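Local coordinates for Lmo0181 protein (Listeria monocytogenes serovar 1/2a, PDB 5F7V), which binds the cyclic glucan cycloalternan and probably serves as the substrate-binding lipoprotein of an ABC transporter that imports it, at residues V358-F372 with A385-M397. Residues are numbered along the deposited sequence; the frame is centred on the assembly and turned at random.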
ATOM      1  N   VAL A 358      10.905  -3.521  10.025  1.00  7.60           N
ATOM      2  CA  VAL A 358      11.418  -3.065  11.322  1.00  8.11           C
ATOM      3  C   VAL A 358      10.239  -2.879  12.252  1.00  8.39           C
ATOM      4  O   VAL A 358       9.172  -2.406  11.849  1.00  8.16           O
ATOM      5  CB  VAL A 358      12.247  -1.781  11.176  1.00  8.10           C
ATOM      6  CG1 VAL A 358      13.480  -2.039  10.319  1.00  8.41           C
ATOM      7  CG2 VAL A 358      11.461  -0.626  10.591  1.00  7.82           C
ATOM      8  N   LYS A 359      10.407  -3.214  13.522  1.00  8.93           N
ATOM      9  CA  LYS A 359       9.316  -3.100  14.488  1.00  9.82           C
ATOM     10  C   LYS A 359       8.823  -1.674  14.725  1.00  9.45           C
ATOM     11  O   LYS A 359       7.672  -1.534  15.113  1.00  9.59           O
ATOM     12  CB  LYS A 359       9.681  -3.762  15.814  1.00 11.13           C
ATOM     13  CG  LYS A 359      10.705  -3.016  16.638  1.00 11.86           C
ATOM     14  CD  LYS A 359      10.790  -3.610  18.038  1.00 13.72           C
ATOM     15  CE  LYS A 359      11.792  -2.805  18.846  1.00 14.74           C
ATOM     16  NZ  LYS A 359      12.087  -3.523  20.103  1.00 16.65           N
ATOM     17  N   ASP A 360       9.642  -0.659  14.458  1.00  9.12           N
ATOM     18  CA  ASP A 360       9.289   0.722  14.757  1.00  9.69           C
ATOM     19  C   ASP A 360       8.850   1.463  13.503  1.00  8.50           C
ATOM     20  O   ASP A 360       8.844   2.674  13.539  1.00  8.31           O
ATOM     21  CB  ASP A 360      10.476   1.443  15.393  1.00 10.99           C
ATOM     22  CG  ASP A 360      10.878   0.869  16.726  1.00 12.86           C
ATOM     23  OD1 ASP A 360       9.970   0.718  17.578  1.00 14.35           O
ATOM     24  OD2 ASP A 360      12.095   0.566  16.888  1.00 15.15           O
ATOM     25  N   TRP A 361       8.435   0.778  12.445  1.00  7.67           N
ATOM     26  CA  TRP A 361       8.152   1.460  11.191  1.00  6.83           C
ATOM     27  C   TRP A 361       7.118   2.562  11.310  1.00  6.70           C
ATOM     28  O   TRP A 361       7.351   3.674  10.825  1.00  6.12           O
ATOM     29  CB  TRP A 361       7.668   0.466  10.143  1.00  6.56           C
ATOM     30  CG  TRP A 361       7.433   1.100   8.798  1.00  6.12           C
ATOM     31  CD1 TRP A 361       6.251   1.303   8.171  1.00  6.01           C
ATOM     32  CD2 TRP A 361       8.438   1.614   7.934  1.00  5.80           C
ATOM     33  NE1 TRP A 361       6.468   1.895   6.960  1.00  5.78           N
ATOM     34  CE2 TRP A 361       7.808   2.090   6.763  1.00  5.56           C
ATOM     35  CE3 TRP A 361       9.823   1.725   8.015  1.00  5.81           C
ATOM     36  CZ2 TRP A 361       8.507   2.647   5.705  1.00  5.42           C
ATOM     37  CZ3 TRP A 361      10.520   2.309   6.974  1.00  5.60           C
ATOM     38  CH2 TRP A 361       9.859   2.746   5.801  1.00  5.42           C
ATOM     39  N   ASN A 362       5.972   2.291  11.925  1.00  7.28           N
ATOM     40  CA  ASN A 362       4.942   3.316  11.990  1.00  7.70           C
ATOM     41  C   ASN A 362       5.376   4.522  12.828  1.00  7.95           C
ATOM     42  O   ASN A 362       5.074   5.666  12.451  1.00  7.45           O
ATOM     43  CB  ASN A 362       3.599   2.707  12.408  1.00  8.22           C
ATOM     44  CG  ASN A 362       2.954   1.825  11.322  1.00  8.42           C
ATOM     45  OD1 ASN A 362       3.232   1.916  10.112  1.00  9.07           O
ATOM     46  ND2 ASN A 362       2.064   0.927  11.765  1.00  8.95           N
ATOM     47  N   LYS A 363       6.130   4.285  13.890  1.00  8.56           N
ATOM     48  CA  LYS A 363       6.625   5.346  14.747  1.00  9.17           C
ATOM     49  C   LYS A 363       7.644   6.219  14.009  1.00  8.04           C
ATOM     50  O   LYS A 363       7.561   7.462  14.020  1.00  7.94           O
ATOM     51  CB  LYS A 363       7.246   4.702  15.982  1.00 11.37           C
ATOM     52  CG  LYS A 363       7.680   5.754  16.948  1.00 13.45           C
ATOM     53  CD  LYS A 363       8.722   5.294  17.933  1.00 15.84           C
ATOM     54  CE  LYS A 363       8.357   4.037  18.662  1.00 17.31           C
ATOM     55  NZ  LYS A 363       8.698   4.317  20.083  1.00 18.58           N
ATOM     56  N   ILE A 364       8.613   5.595  13.343  0.70  7.36           N
ATOM     57  CA  ILE A 364       9.592   6.371  12.590  0.70  6.97           C
ATOM     58  C   ILE A 364       8.905   7.071  11.415  0.70  6.49           C
ATOM     59  O   ILE A 364       9.280   8.192  11.086  0.70  6.12           O
ATOM     60  CB  ILE A 364      10.881   5.622  12.189  0.70  7.14           C
ATOM     61  CG1 ILE A 364      10.672   4.550  11.116  0.70  7.19           C
ATOM     62  CG2 ILE A 364      11.556   5.082  13.434  0.70  7.56           C
ATOM     63  CD1 ILE A 364      11.953   3.899  10.633  0.70  7.20           C
ATOM     64  N   SER A 365       7.893   6.441  10.823  1.00  6.29           N
ATOM     65  CA  SER A 365       7.157   7.082   9.744  1.00  6.00           C
ATOM     66  C   SER A 365       6.422   8.325  10.196  1.00  6.12           C
ATOM     67  O   SER A 365       6.456   9.344   9.512  1.00  5.65           O
ATOM     68  CB  SER A 365       6.190   6.059   9.124  1.00  5.87           C
ATOM     69  OG  SER A 365       6.928   5.028   8.450  1.00  5.62           O
ATOM     70  N   ASP A 366       5.811   8.259  11.365  1.00  6.60           N
ATOM     71  CA  ASP A 366       5.121   9.433  11.859  1.00  7.15           C
ATOM     72  C   ASP A 366       6.081  10.615  11.998  1.00  6.52           C
ATOM     73  O   ASP A 366       5.739  11.757  11.633  1.00  6.21           O
ATOM     74  CB  ASP A 366       4.446   9.147  13.195  1.00  8.63           C
ATOM     75  CG  ASP A 366       3.242   8.236  13.080  1.00 10.02           C
ATOM     76  OD1 ASP A 366       2.654   7.996  12.020  1.00 11.82           O
ATOM     77  OD2 ASP A 366       2.874   7.721  14.149  1.00 13.32           O
ATOM     78  N   TYR A 367       7.253  10.355  12.574  1.00  6.13           N
ATOM     79  CA  TYR A 367       8.220  11.460  12.759  1.00  6.22           C
ATOM     80  C   TYR A 367       8.687  12.032  11.425  1.00  5.73           C
ATOM     81  O   TYR A 367       8.651  13.226  11.182  1.00  5.35           O
ATOM     82  CB  TYR A 367       9.426  10.994  13.577  1.00  6.55           C
ATOM     83  CG  TYR A 367      10.429  12.098  13.768  1.00  7.00           C
ATOM     84  CD1 TYR A 367      10.296  13.000  14.815  1.00  7.72           C
ATOM     85  CD2 TYR A 367      11.459  12.322  12.864  1.00  6.91           C
ATOM     86  CE1 TYR A 367      11.211  14.044  14.975  1.00  8.25           C
ATOM     87  CE2 TYR A 367      12.354  13.356  13.007  1.00  7.56           C
ATOM     88  CZ  TYR A 367      12.221  14.230  14.048  1.00  8.14           C
ATOM     89  OH  TYR A 367      13.118  15.289  14.196  1.00 10.05           O
ATOM     90  N   THR A 368       9.087  11.146  10.526  1.00  5.33           N
ATOM     91  CA  THR A 368       9.579  11.552   9.223  1.00  5.27           C
ATOM     92  C   THR A 368       8.494  12.278   8.457  1.00  4.86           C
ATOM     93  O   THR A 368       8.781  13.269   7.780  1.00  4.54           O
ATOM     94  CB  THR A 368      10.087  10.346   8.429  1.00  5.53           C
ATOM     95  OG1 THR A 368      11.247   9.864   9.124  1.00  6.93           O
ATOM     96  CG2 THR A 368      10.485  10.657   7.024  1.00  5.48           C
ATOM     97  N   ASN A 369       7.252  11.806   8.547  1.00  4.72           N
ATOM     98  CA  ASN A 369       6.166  12.452   7.827  1.00  4.72           C
ATOM     99  C   ASN A 369       5.943  13.863   8.317  1.00  5.00           C
ATOM    100  O   ASN A 369       5.659  14.767   7.534  1.00  5.03           O
ATOM    101  CB  ASN A 369       4.870  11.645   7.916  1.00  4.74           C
ATOM    102  CG  ASN A 369       4.939  10.374   7.115  1.00  4.52           C
ATOM    103  OD1 ASN A 369       5.801  10.262   6.262  1.00  4.36           O
ATOM    104  ND2 ASN A 369       4.060   9.447   7.355  1.00  4.65           N
ATOM    105  N   SER A 370       6.102  14.079   9.619  0.70  5.30           N
ATOM    106  CA  SER A 370       5.974  15.438  10.158  0.70  5.83           C
ATOM    107  C   SER A 370       7.112  16.308   9.584  0.70  5.64           C
ATOM    108  O   SER A 370       6.858  17.446   9.191  0.70  5.86           O
ATOM    109  CB  SER A 370       6.009  15.400  11.684  0.70  6.43           C
ATOM    110  OG  SER A 370       6.076  16.702  12.243  0.70  7.34           O
ATOM    111  N   GLU A 371       8.342  15.797   9.527  1.00  5.38           N
ATOM    112  CA  GLU A 371       9.461  16.567   8.966  1.00  5.46           C
ATOM    113  C   GLU A 371       9.211  16.897   7.503  1.00  5.03           C
ATOM    114  O   GLU A 371       9.515  17.996   7.062  1.00  4.97           O
ATOM    115  CB  GLU A 371      10.773  15.810   9.128  1.00  5.97           C
ATOM    116  CG  GLU A 371      11.206  15.718  10.586  1.00  6.68           C
ATOM    117  CD  GLU A 371      11.352  17.049  11.294  1.00  7.87           C
ATOM    118  OE1 GLU A 371      12.127  17.874  10.746  1.00  8.65           O
ATOM    119  OE2 GLU A 371      10.681  17.328  12.316  1.00 10.05           O
ATOM    120  N   PHE A 372       8.692  15.947   6.731  1.00  4.68           N
ATOM    121  CA  PHE A 372       8.422  16.190   5.330  1.00  4.49           C
ATOM    122  C   PHE A 372       7.313  17.221   5.146  1.00  4.94           C
ATOM    123  O   PHE A 372       7.431  18.087   4.283  1.00  4.81           O
ATOM    124  CB  PHE A 372       8.070  14.897   4.608  1.00  4.25           C
ATOM    125  CG  PHE A 372       9.201  13.938   4.403  1.00  4.02           C
ATOM    126  CD1 PHE A 372      10.525  14.190   4.771  1.00  3.95           C
ATOM    127  CD2 PHE A 372       8.931  12.711   3.817  1.00  3.94           C
ATOM    128  CE1 PHE A 372      11.526  13.276   4.547  1.00  3.91           C
ATOM    129  CE2 PHE A 372       9.920  11.780   3.614  1.00  3.90           C
ATOM    130  CZ  PHE A 372      11.228  12.068   3.968  1.00  3.86           C
ATOM    131  N   ALA A 385      15.119  18.030   6.865  1.00  3.95           N
ATOM    132  CA  ALA A 385      14.192  16.964   7.118  1.00  3.83           C
ATOM    133  C   ALA A 385      14.881  15.605   7.182  1.00  3.77           C
ATOM    134  O   ALA A 385      14.549  14.798   8.045  1.00  3.78           O
ATOM    135  CB  ALA A 385      13.097  16.932   6.059  1.00  3.72           C
ATOM    136  N   LEU A 386      15.805  15.369   6.260  1.00  3.76           N
ATOM    137  CA  LEU A 386      16.521  14.099   6.220  1.00  3.75           C
ATOM    138  C   LEU A 386      17.523  13.983   7.348  1.00  3.95           C
ATOM    139  O   LEU A 386      17.691  12.865   7.875  1.00  3.95           O
ATOM    140  CB  LEU A 386      17.123  13.894   4.839  1.00  3.75           C
ATOM    141  CG  LEU A 386      16.071  13.674   3.766  1.00  3.63           C
ATOM    142  CD1 LEU A 386      16.725  13.728   2.416  1.00  3.71           C
ATOM    143  CD2 LEU A 386      15.300  12.368   3.934  1.00  3.54           C
ATOM    144  N   LYS A 387      18.202  15.066   7.722  1.00  4.20           N
ATOM    145  CA  LYS A 387      19.098  15.041   8.880  1.00  4.64           C
ATOM    146  C   LYS A 387      18.301  14.694  10.112  1.00  4.67           C
ATOM    147  O   LYS A 387      18.669  13.807  10.900  1.00  4.69           O
ATOM    148  CB  LYS A 387      19.779  16.378   9.073  1.00  5.08           C
ATOM    149  CG  LYS A 387      20.649  16.426  10.306  1.00  5.66           C
ATOM    150  CD  LYS A 387      21.191  17.834  10.592  1.00  6.19           C
ATOM    151  CE  LYS A 387      22.232  17.866  11.712  1.00  6.78           C
ATOM    152  NZ  LYS A 387      21.709  17.370  12.991  1.00  7.17           N
ATOM    153  N   ASN A 388      17.179  15.378  10.309  1.00  4.66           N
ATOM    154  CA  ASN A 388      16.352  15.124  11.499  1.00  4.96           C
ATOM    155  C   ASN A 388      15.815  13.704  11.531  1.00  4.90           C
ATOM    156  O   ASN A 388      15.765  13.090  12.590  1.00  4.95           O
ATOM    157  CB  ASN A 388      15.227  16.152  11.539  1.00  5.14           C
ATOM    158  CG  ASN A 388      15.733  17.556  11.779  1.00  5.52           C
ATOM    159  OD1 ASN A 388      16.883  17.799  12.153  1.00  6.48           O
ATOM    160  ND2 ASN A 388      14.861  18.508  11.547  1.00  5.65           N
ATOM    161  N   SER A 389      15.426  13.204  10.365  0.50  4.63           N
ATOM    162  CA  SER A 389      14.951  11.832  10.259  0.50  4.59           C
ATOM    163  C   SER A 389      16.055  10.818  10.552  0.50  4.77           C
ATOM    164  O   SER A 389      15.785   9.817  11.196  0.50  4.98           O
ATOM    165  CB  SER A 389      14.399  11.564   8.868  0.50  4.34           C
ATOM    166  OG  SER A 389      13.264  12.361   8.582  0.50  4.13           O
ATOM    167  N   GLU A 390      17.278  11.073  10.094  1.00  4.90           N
ATOM    168  CA  GLU A 390      18.419  10.213  10.410  1.00  5.13           C
ATOM    169  C   GLU A 390      18.666  10.206  11.920  1.00  5.47           C
ATOM    170  O   GLU A 390      18.828   9.136  12.526  1.00  5.53           O
ATOM    171  CB  GLU A 390      19.670  10.686   9.656  1.00  5.24           C
ATOM    172  CG  GLU A 390      20.888   9.763   9.807  1.00  5.59           C
ATOM    173  CD  GLU A 390      22.035  10.215  10.717  1.00  6.01           C
ATOM    174  OE1 GLU A 390      21.902  11.287  11.365  1.00  6.46           O
ATOM    175  OE2 GLU A 390      23.084   9.498  10.824  1.00  6.11           O
ATOM    176  N   ASP A 391      18.678  11.372  12.550  1.00  5.61           N
ATOM    177  CA  ASP A 391      18.857  11.451  14.011  1.00  6.05           C
ATOM    178  C   ASP A 391      17.789  10.689  14.775  1.00  6.05           C
ATOM    179  O   ASP A 391      18.095   9.963  15.730  1.00  6.50           O
ATOM    180  CB  ASP A 391      18.847  12.909  14.447  1.00  6.36           C
ATOM    181  CG  ASP A 391      20.020  13.715  13.884  1.00  6.75           C
ATOM    182  OD1 ASP A 391      21.052  13.072  13.557  1.00  7.13           O
ATOM    183  OD2 ASP A 391      19.963  14.965  13.757  1.00  7.33           O
ATOM    184  N   ASN A 392      16.539  10.837  14.338  1.00  5.75           N
ATOM    185  CA  ASN A 392      15.448  10.186  15.054  1.00  5.91           C
ATOM    186  C   ASN A 392      15.505   8.664  14.894  1.00  5.82           C
ATOM    187  O   ASN A 392      15.257   7.938  15.845  1.00  5.99           O
ATOM    188  CB  ASN A 392      14.113  10.713  14.507  1.00  5.92           C
ATOM    189  CG  ASN A 392      12.938   9.999  15.117  1.00  6.24           C
ATOM    190  OD1 ASN A 392      12.678  10.223  16.289  1.00  7.51           O
ATOM    191  ND2 ASN A 392      12.321   9.115  14.387  1.00  6.17           N
ATOM    192  N   ILE A 393      15.819   8.183  13.692  1.00  5.53           N
ATOM    193  CA  ILE A 393      15.991   6.741  13.478  1.00  5.68           C
ATOM    194  C   ILE A 393      17.132   6.210  14.329  1.00  6.10           C
ATOM    195  O   ILE A 393      16.998   5.171  14.983  1.00  6.20           O
ATOM    196  CB  ILE A 393      16.172   6.411  11.991  1.00  5.55           C
ATOM    197  CG1 ILE A 393      14.869   6.676  11.253  1.00  5.38           C
ATOM    198  CG2 ILE A 393      16.641   4.972  11.830  1.00  5.76           C
ATOM    199  CD1 ILE A 393      14.960   6.660   9.758  1.00  5.38           C
ATOM    200  N   ASN A 394      18.257   6.906  14.348  1.00  6.18           N
ATOM    201  CA  ASN A 394      19.396   6.457  15.163  1.00  6.74           C
ATOM    202  C   ASN A 394      19.031   6.333  16.619  1.00  7.45           C
ATOM    203  O   ASN A 394      19.375   5.347  17.234  1.00  7.86           O
ATOM    204  CB  ASN A 394      20.545   7.437  15.055  1.00  6.63           C
ATOM    205  CG  ASN A 394      21.254   7.374  13.725  1.00  6.38           C
ATOM    206  OD1 ASN A 394      21.209   6.391  13.019  1.00  6.34           O
ATOM    207  ND2 ASN A 394      21.989   8.420  13.419  1.00  6.29           N
ATOM    208  N   LYS A 395      18.305   7.310  17.148  1.00  8.07           N
ATOM    209  CA  LYS A 395      17.904   7.254  18.572  1.00  9.45           C
ATOM    210  C   LYS A 395      16.866   6.178  18.817  1.00  9.41           C
ATOM    211  O   LYS A 395      16.984   5.406  19.785  1.00 10.13           O
ATOM    212  CB  LYS A 395      17.405   8.627  19.017  1.00 10.51           C
ATOM    213  CG  LYS A 395      18.499   9.669  19.027  1.00 12.14           C
ATOM    214  CD  LYS A 395      19.917   9.250  19.427  1.00 14.31           C
ATOM    215  CE  LYS A 395      20.889  10.428  19.450  1.00 15.81           C
ATOM    216  NZ  LYS A 395      20.372  11.561  20.272  1.00 17.51           N
ATOM    217  N   THR A 396      15.861   6.083  17.962  1.00  9.05           N
ATOM    218  CA  THR A 396      14.796   5.108  18.140  1.00  9.51           C
ATOM    219  C   THR A 396      15.341   3.678  18.081  1.00  9.92           C
ATOM    220  O   THR A 396      14.950   2.807  18.883  1.00 10.35           O
ATOM    221  CB  THR A 396      13.712   5.318  17.067  1.00  9.28           C
ATOM    222  OG1 THR A 396      13.147   6.619  17.291  1.00  9.50           O
ATOM    223  CG2 THR A 396      12.609   4.236  17.123  1.00  9.51           C
ATOM    224  N   MET A 397      16.261   3.406  17.161  1.00 10.06           N
ATOM    225  CA  MET A 397      16.723   2.042  16.906  1.00 10.57           C
ATOM    226  C   MET A 397      18.072   1.717  17.521  1.00 10.60           C
ATOM    227  O   MET A 397      18.556   0.590  17.403  1.00 11.25           O
ATOM    228  CB  MET A 397      16.738   1.797  15.409  1.00 10.86           C
ATOM    229  CG  MET A 397      15.328   1.838  14.846  1.00 11.53           C
ATOM    230  SD  MET A 397      15.177   1.438  13.099  1.00 13.85           S
ATOM    231  CE  MET A 397      15.617  -0.291  13.093  1.00 13.60           C
TER
HETATM  232  O   HOH W   1      13.870  -0.071  18.837  1.00 28.87           O
HETATM  233  O   HOH W   2      15.699  14.508  15.192  1.00 15.28           O
HETATM  234  O   HOH W   3      12.511   9.272  11.442  1.00 10.02           O
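Tyr-367 and Asn-392 meet flat against each other in an antiparallel helix-helix contact, formed by the last two helices of the chain, 361-376 and 382-397. The segment axes approach to 9.2 Å at an angle of 164°. Tyr-367 has CG anti to its own N, which lays the ring across the partner helix; the amide of Asn-392 stacks over one ring face with the planes 17° apart, and its CB makes a CH-pi contact 3.8 Å from the ring centroid. Further out, water 2 links Tyr-367 OH to Asn-388 O. Asn-388 itself donates from ND2 to Glu-371 OE1 (2.9 Å) in a nearly straight bond of 177°, arriving from above the carboxylate plane. The other carboxylate oxygen of Glu-371 pairs with Lys-374, so the two oxygens have separate partners and the group's rotation is restrained. Such a helical hairpin is a C-terminal element of this periplasmic-binding-protein-type fold, here packed on helices 179-187 and 206-220, with the side chain of Phe-372 about 10 Å from a glucose unit of the bound cycloalternan. The CA atoms of Glu-371 and Ala-385 come to 5.1 Å, the small Ala-385 side chain fitting against Glu-371 and the Phe-372 ring. That ring turns its edge to Ala-385 CB and to Leu-386 CD2, while Phe-182 meets it edge-to-face. Midway, water 3 is held by Thr-368 OG1 and by Asn-392 ND2, which donates to it, a polar bridge between the helices. Toward the other end apolar contacts mix with polar ones: the side chains of Ile-364 and Ile-393 cross at about a right angle, with CD1 of Ile-364 4.1 Å from CG1 of Ile-393 in the conformer described, and Met-397, bent at its thioether, brings CE to Val-358 CG1. There water 1 donates both to Asp-360 OD2 and to Thr-396 O.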